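Local coordinates for protein putative transcriptional regulator (Streptomyces coelicolor A3, PDB 2PQQ) that probably binds cAMP through its N-terminal cyclic nucleotide-binding domain, the part crystallised here, and regulates transcription as a DNA-binding factor of the CRP family, at residues A[18-21]-A[22-25]. Residues are numbered along the deposited sequence; the frame is centred on the assembly and turned at random.
Sequences DEQS and AELR. With FMT (formic acid), chain E.
Glu19 and Glu23, one turn apart on helix 18-27, bring their carboxylates together, Glu19 OE1 lying 3.8 Å from Glu23 OE2 with the two planes turned 30° from each other. Beneath them the backbone is closely wound: four successive i to i+4 hydrogen bonds join 18-21 to 22-25, and that from Leu24 N to Gln20 O, 3.0 Å long, is almost straight at 177°. Glu23 folds back along this turn. With its CG beside the backbone N (chi1 -60°) and the chain extended beyond, the side chain runs past the Glu19 carbonyl, CG coming within 3.3 Å of Glu19 O, and sets OE1 3.6 Å from Gln20 CA. Both carboxylate oxygens find partners: OE1 accepts a hydrogen bond from Trp114 NE1 on helix 111-117, and OE2 forms a salt bridge with Arg118 just after that helix, whose pairing with Glu19 is long and weak. On the inner face, Leu24 packs against Phe13, Leu16, Leu106 and Trp114, while the buried Ser21 OG is hydrogen-bonded to Asp17 O and Arg8 NH1. The other side is looser, with Asp18, Glu19 and Ala22 exposed. Arg25, partly exposed, touches Leu104, and its end leads away to a formic acid molecule, probably from the crystallisation liquor, NE donating a 2.9 Å hydrogen bond to O1. Replacing Glu23 by an alanine is likely to leave the Trp114 indole N-H without its acceptor and Arg118 with only the weak Glu19 pairing of the two. Thus helix 18-27 is tied by one carboxylate to the helical segment that follows the beta-roll of this cAMP-receptor-like domain, and the positive charge of Arg118 is likely to offset the repulsion between the two neighbouring glutamates.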
ATOM      1  N   ASP A  18     -13.999   5.009 -29.382  1.00 38.17           N
ATOM      2  CA  ASP A  18     -15.426   4.775 -29.611  1.00 39.44           C
ATOM      3  C   ASP A  18     -15.693   3.385 -30.206  1.00 40.09           C
ATOM      4  O   ASP A  18     -16.671   2.721 -29.830  1.00 40.22           O
ATOM      5  CB  ASP A  18     -16.031   5.876 -30.494  1.00 39.30           C
ATOM      6  CG  ASP A  18     -16.125   7.235 -29.783  1.00 40.60           C
ATOM      7  OD1 ASP A  18     -15.800   7.329 -28.570  1.00 41.36           O
ATOM      8  OD2 ASP A  18     -16.540   8.217 -30.441  1.00 38.88           O
ATOM      9  N   GLU A  19     -14.824   2.930 -31.110  1.00 40.58           N
ATOM     10  CA  GLU A  19     -15.020   1.618 -31.728  1.00 41.72           C
ATOM     11  C   GLU A  19     -14.813   0.510 -30.704  1.00 40.59           C
ATOM     12  O   GLU A  19     -15.609  -0.423 -30.647  1.00 41.16           O
ATOM     13  CB  GLU A  19     -14.143   1.388 -32.982  1.00 41.32           C
ATOM     14  CG  GLU A  19     -13.778  -0.111 -33.198  1.00 43.94           C
ATOM     15  CD  GLU A  19     -13.569  -0.556 -34.653  1.00 45.02           C
ATOM     16  OE1 GLU A  19     -12.541  -1.238 -34.909  1.00 50.54           O
ATOM     17  OE2 GLU A  19     -14.426  -0.268 -35.537  1.00 48.55           O
ATOM     18  N   GLN A  20     -13.755   0.608 -29.898  1.00 39.78           N
ATOM     19  CA  GLN A  20     -13.470  -0.407 -28.886  1.00 38.82           C
ATOM     20  C   GLN A  20     -14.583  -0.439 -27.838  1.00 38.26           C
ATOM     21  O   GLN A  20     -14.983  -1.512 -27.392  1.00 38.94           O
ATOM     22  CB  GLN A  20     -12.098  -0.198 -28.242  1.00 39.06           C
ATOM     23  CG  GLN A  20     -10.910  -0.355 -29.210  1.00 39.27           C
ATOM     24  CD  GLN A  20      -9.660   0.361 -28.732  1.00 41.46           C
ATOM     25  OE1 GLN A  20      -9.719   1.330 -27.946  1.00 41.76           O
ATOM     26  NE2 GLN A  20      -8.515  -0.104 -29.208  1.00 38.83           N
ATOM     27  N   SER A  21     -15.087   0.731 -27.472  1.00 37.70           N
ATOM     28  CA  SER A  21     -16.210   0.855 -26.538  1.00 37.78           C
ATOM     29  C   SER A  21     -17.483   0.199 -27.112  1.00 38.05           C
ATOM     30  O   SER A  21     -18.266  -0.391 -26.368  1.00 37.69           O
ATOM     31  CB  SER A  21     -16.492   2.327 -26.242  1.00 37.22           C
ATOM     32  OG  SER A  21     -15.366   2.968 -25.655  1.00 36.74           O
ATOM     33  N   ALA A  22     -17.698   0.336 -28.424  1.00 37.67           N
ATOM     34  CA  ALA A  22     -18.813  -0.342 -29.083  1.00 37.58           C
ATOM     35  C   ALA A  22     -18.681  -1.884 -29.000  1.00 37.89           C
ATOM     36  O   ALA A  22     -19.666  -2.584 -28.711  1.00 38.01           O
ATOM     37  CB  ALA A  22     -18.946   0.144 -30.533  1.00 38.28           C
ATOM     38  N   GLU A  23     -17.466  -2.398 -29.207  1.00 36.90           N
ATOM     39  CA  GLU A  23     -17.196  -3.839 -29.152  1.00 37.85           C
ATOM     40  C   GLU A  23     -17.429  -4.392 -27.746  1.00 36.83           C
ATOM     41  O   GLU A  23     -18.060  -5.429 -27.581  1.00 36.90           O
ATOM     42  CB  GLU A  23     -15.756  -4.152 -29.564  1.00 37.69           C
ATOM     43  CG  GLU A  23     -15.373  -3.710 -30.983  1.00 40.44           C
ATOM     44  CD  GLU A  23     -13.853  -3.756 -31.220  1.00 40.10           C
ATOM     45  OE1 GLU A  23     -13.082  -3.689 -30.240  1.00 40.93           O
ATOM     46  OE2 GLU A  23     -13.436  -3.872 -32.385  1.00 43.46           O
ATOM     47  N   LEU A  24     -16.876  -3.689 -26.761  1.00 36.24           N
ATOM     48  CA  LEU A  24     -17.121  -3.920 -25.333  1.00 35.87           C
ATOM     49  C   LEU A  24     -18.614  -4.019 -25.039  1.00 35.56           C
ATOM     50  O   LEU A  24     -19.060  -4.996 -24.433  1.00 35.67           O
ATOM     51  CB  LEU A  24     -16.501  -2.793 -24.511  1.00 35.22           C
ATOM     52  CG  LEU A  24     -16.727  -2.844 -22.993  1.00 35.70           C
ATOM     53  CD1 LEU A  24     -16.314  -4.227 -22.322  1.00 37.13           C
ATOM     54  CD2 LEU A  24     -16.018  -1.640 -22.358  1.00 35.86           C
ATOM     55  N   ARG A  25     -19.375  -3.014 -25.465  1.00 34.74           N
ATOM     56  CA  ARG A  25     -20.822  -2.986 -25.235  1.00 34.76           C
ATOM     57  C   ARG A  25     -21.548  -4.164 -25.869  1.00 34.09           C
ATOM     58  O   ARG A  25     -22.373  -4.798 -25.212  1.00 34.17           O
ATOM     59  CB  ARG A  25     -21.443  -1.664 -25.709  1.00 35.26           C
ATOM     60  CG  ARG A  25     -22.955  -1.587 -25.552  1.00 36.50           C
ATOM     61  CD  ARG A  25     -23.373  -1.851 -24.119  1.00 38.72           C
ATOM     62  NE  ARG A  25     -24.828  -1.896 -23.939  1.00 39.80           N
ATOM     63  CZ  ARG A  25     -25.545  -3.009 -23.869  1.00 39.37           C
ATOM     64  NH1 ARG A  25     -24.956  -4.198 -23.997  1.00 40.69           N
ATOM     65  NH2 ARG A  25     -26.850  -2.936 -23.673  1.00 37.80           N
TER
HETATM   66  C   FMT E 301     -25.466   1.296 -23.549  1.00 76.68           C
HETATM   67  O1  FMT E 301     -26.247   0.481 -23.045  1.00 76.47           O
HETATM   68  O2  FMT E 301     -24.912   1.126 -24.638  1.00 76.58           O